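PDB 4US5: luciferase-like monooxygenase from Streptomyces bottropensis, which probably acts as a flavin-dependent monooxygenase of the bacterial luciferase type, incorporating oxygen into an organic substrate. Local coordinates for residues R285-S290 with D296-M301. Numbering follows the deposited sequence.
Sequences RYVVGS and DQLTKM
In the TIM-barrel fold of the luciferase-like family, strand 286-289 flanks strand 221-229 outside the closed ring and turns directly into helix 291-305, which runs back along it toward ring strand 309-313; the two are joined where Val287 rests against Gln297, Leu298 and selenomethionine Met301. Strand and helix axes lie 9.5 Å apart at 148°, roughly antiparallel. All the touching groups are apolar. Val287 carries one methyl, CG1, opposite its backbone N (chi1 176°), and this branch meets the aliphatic part of Gln297 at CG, 4.1 Å away, and Leu298 CG, also at 4.1 Å. The other, CG2, lies 4.0 Å from Leu298 CD2, so the leucine meets both branches, and also touches the selenium of Met301, with SE 4.1 Å from CG2. With an alanine in place of Val287 both methyls are gone, which would probably leave a gap facing Gln297 CG, Leu298 and the selenium. Helix 291-305 starts just beyond the strand, where Ser290 is the N-cap and its OG accepts a bond from Arg293 N. Leu298 and Met301 also rest on strand 221-229, the parallel neighbour to which Val287 and Gly289 are hydrogen-bonded, while Tyr286 and Val288 pack against helix 233-251.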
ATOM      1  N   ARG B 285     -14.197  30.160   3.611  1.00 18.79           N
ATOM      2  CA  ARG B 285     -13.833  28.885   3.019  1.00 18.65           C
ATOM      3  C   ARG B 285     -12.542  28.329   3.660  1.00 17.07           C
ATOM      4  O   ARG B 285     -12.449  27.136   4.002  1.00 18.42           O
ATOM      5  CB  ARG B 285     -13.620  29.013   1.523  1.00 17.85           C
ATOM      6  CG  ARG B 285     -13.313  27.664   0.865  1.00 18.94           C
ATOM      7  CD  ARG B 285     -12.812  27.807  -0.535  1.00 20.24           C
ATOM      8  NE  ARG B 285     -13.889  28.206  -1.448  1.00 23.50           N
ATOM      9  CZ  ARG B 285     -14.751  27.366  -2.000  1.00 22.29           C
ATOM     10  NH1 ARG B 285     -14.712  26.086  -1.730  1.00 22.75           N
ATOM     11  NH2 ARG B 285     -15.683  27.827  -2.802  1.00 24.55           N
ATOM     12  N   TYR B 286     -11.558  29.206   3.777  1.00 18.38           N
ATOM     13  CA  TYR B 286     -10.280  28.892   4.384  1.00 18.09           C
ATOM     14  C   TYR B 286     -10.109  29.796   5.603  1.00 17.74           C
ATOM     15  O   TYR B 286     -10.333  31.015   5.535  1.00 19.24           O
ATOM     16  CB  TYR B 286      -9.144  29.163   3.393  1.00 18.88           C
ATOM     17  CG  TYR B 286      -9.264  28.431   2.078  1.00 19.34           C
ATOM     18  CD1 TYR B 286      -9.799  27.158   1.997  1.00 19.26           C
ATOM     19  CD2 TYR B 286      -8.804  29.016   0.902  1.00 21.61           C
ATOM     20  CE1 TYR B 286      -9.863  26.489   0.793  1.00 19.69           C
ATOM     21  CE2 TYR B 286      -8.868  28.345  -0.313  1.00 21.20           C
ATOM     22  CZ  TYR B 286      -9.408  27.104  -0.366  1.00 20.25           C
ATOM     23  OH  TYR B 286      -9.484  26.426  -1.540  1.00 21.27           O
ATOM     24  N   VAL B 287      -9.728  29.196   6.722  1.00 17.60           N
ATOM     25  CA  VAL B 287      -9.640  29.904   7.990  1.00 16.77           C
ATOM     26  C   VAL B 287      -8.228  30.348   8.233  1.00 18.01           C
ATOM     27  O   VAL B 287      -7.311  29.514   8.327  1.00 17.49           O
ATOM     28  CB  VAL B 287     -10.141  29.014   9.121  1.00 17.39           C
ATOM     29  CG1 VAL B 287      -9.965  29.685  10.481  1.00 18.16           C
ATOM     30  CG2 VAL B 287     -11.598  28.669   8.881  1.00 18.12           C
ATOM     31  N   VAL B 288      -8.046  31.665   8.400  1.00 17.46           N
ATOM     32  CA  VAL B 288      -6.714  32.270   8.433  1.00 20.79           C
ATOM     33  C   VAL B 288      -6.600  33.217   9.614  1.00 22.39           C
ATOM     34  O   VAL B 288      -7.551  33.977   9.894  1.00 20.97           O
ATOM     35  CB  VAL B 288      -6.439  33.091   7.164  1.00 21.65           C
ATOM     36  CG1 VAL B 288      -5.030  33.691   7.190  1.00 21.86           C
ATOM     37  CG2 VAL B 288      -6.646  32.244   5.925  1.00 24.25           C
ATOM     38  N   GLY B 289      -5.450  33.215  10.276  1.00 20.80           N
ATOM     39  CA  GLY B 289      -5.156  34.229  11.286  1.00 21.70           C
ATOM     40  C   GLY B 289      -4.230  33.813  12.390  1.00 22.69           C
ATOM     41  O   GLY B 289      -3.586  32.744  12.344  1.00 20.29           O
ATOM     42  N   SER B 290      -4.194  34.661  13.428  1.00 20.16           N
ATOM     43  CA  SER B 290      -3.496  34.372  14.654  1.00 21.42           C
ATOM     44  C   SER B 290      -4.131  33.195  15.367  1.00 20.43           C
ATOM     45  O   SER B 290      -5.256  32.805  15.048  1.00 21.75           O
ATOM     46  CB  SER B 290      -3.560  35.609  15.568  1.00 24.07           C
ATOM     47  OG  SER B 290      -4.894  35.795  15.977  1.00 24.10           O
ATOM     48  N   ASP B 296     -11.089  30.942  17.782  1.00 20.83           N
ATOM     49  CA  ASP B 296     -12.462  31.447  17.992  1.00 22.33           C
ATOM     50  C   ASP B 296     -13.355  31.113  16.804  1.00 20.74           C
ATOM     51  O   ASP B 296     -14.498  30.664  16.976  1.00 21.47           O
ATOM     52  CB  ASP B 296     -12.437  32.957  18.240  1.00 25.31           C
ATOM     53  CG  ASP B 296     -11.824  33.330  19.581  1.00 30.00           C
ATOM     54  OD1 ASP B 296     -11.600  32.439  20.438  1.00 31.18           O
ATOM     55  OD2 ASP B 296     -11.542  34.520  19.778  1.00 34.42           O
ATOM     56  N   GLN B 297     -12.855  31.332  15.592  1.00 20.90           N
ATOM     57  CA  GLN B 297     -13.629  31.050  14.391  1.00 21.06           C
ATOM     58  C   GLN B 297     -13.968  29.564  14.305  1.00 20.39           C
ATOM     59  O   GLN B 297     -15.107  29.169  14.019  1.00 22.49           O
ATOM     60  CB  GLN B 297     -12.852  31.495  13.148  1.00 22.72           C
ATOM     61  CG  GLN B 297     -13.541  31.227  11.829  1.00 23.13           C
ATOM     62  CD  GLN B 297     -14.811  32.078  11.634  1.00 29.81           C
ATOM     63  OE1 GLN B 297     -14.733  33.225  11.221  1.00 28.90           O
ATOM     64  NE2 GLN B 297     -15.974  31.505  11.946  1.00 28.70           N
ATOM     65  N   LEU B 298     -12.965  28.723  14.537  1.00 20.13           N
ATOM     66  CA  LEU B 298     -13.150  27.294  14.377  1.00 20.01           C
ATOM     67  C   LEU B 298     -14.056  26.715  15.446  1.00 18.70           C
ATOM     68  O   LEU B 298     -14.853  25.837  15.178  1.00 19.13           O
ATOM     69  CB  LEU B 298     -11.786  26.564  14.392  1.00 19.33           C
ATOM     70  CG  LEU B 298     -10.907  26.799  13.174  1.00 19.49           C
ATOM     71  CD1 LEU B 298      -9.485  26.289  13.447  1.00 19.12           C
ATOM     72  CD2 LEU B 298     -11.485  26.110  11.950  1.00 21.85           C
ATOM     73  N   THR B 299     -13.970  27.262  16.652  1.00 21.78           N
ATOM     74  CA  THR B 299     -14.828  26.829  17.748  1.00 22.40           C
ATOM     75  C   THR B 299     -16.318  27.132  17.442  1.00 22.94           C
ATOM     76  O   THR B 299     -17.190  26.299  17.689  1.00 23.59           O
ATOM     77  CB  THR B 299     -14.386  27.458  19.083  1.00 24.38           C
ATOM     78  OG1 THR B 299     -13.083  26.969  19.411  1.00 26.63           O
ATOM     79  CG2 THR B 299     -15.343  27.060  20.205  1.00 27.38           C
ATOM     80  N   LYS B 300     -16.593  28.313  16.894  1.00 22.24           N
ATOM     81  CA  LYS B 300     -17.958  28.657  16.456  1.00 22.73           C
ATOM     82  C   LYS B 300     -18.459  27.615  15.473  1.00 23.73           C
ATOM     83  O   LYS B 300     -19.616  27.147  15.556  1.00 23.87           O
ATOM     84  CB  LYS B 300     -17.984  30.027  15.797  1.00 25.59           C
ATOM     85  CG  LYS B 300     -17.815  31.216  16.739  1.00 31.22           C
ATOM     86  CD  LYS B 300     -18.137  32.535  16.021  1.00 37.63           C
ATOM     87  CE  LYS B 300     -18.114  33.752  16.945  1.00 43.95           C
ATOM     88  NZ  LYS B 300     -18.197  35.054  16.208  1.00 46.76           N
HETATM   89  N   MSE B 301     -17.585  27.232  14.532  1.00 20.57           N
HETATM   90  CA  MSE B 301     -17.959  26.304  13.475  1.00 21.17           C
HETATM   91  C   MSE B 301     -18.209  24.942  14.031  1.00 21.17           C
HETATM   92  O   MSE B 301     -19.186  24.279  13.679  1.00 21.61           O
HETATM   93  CB  MSE B 301     -16.865  26.276  12.398  1.00 21.70           C
HETATM   94  CG  MSE B 301     -16.823  27.611  11.654  1.00 22.06           C
HETATM   95 SE   MSE B 301     -15.191  27.784  10.622  1.00 25.70          SE
HETATM   96  CE  MSE B 301     -15.636  26.464   9.256  1.00 22.59           C
TER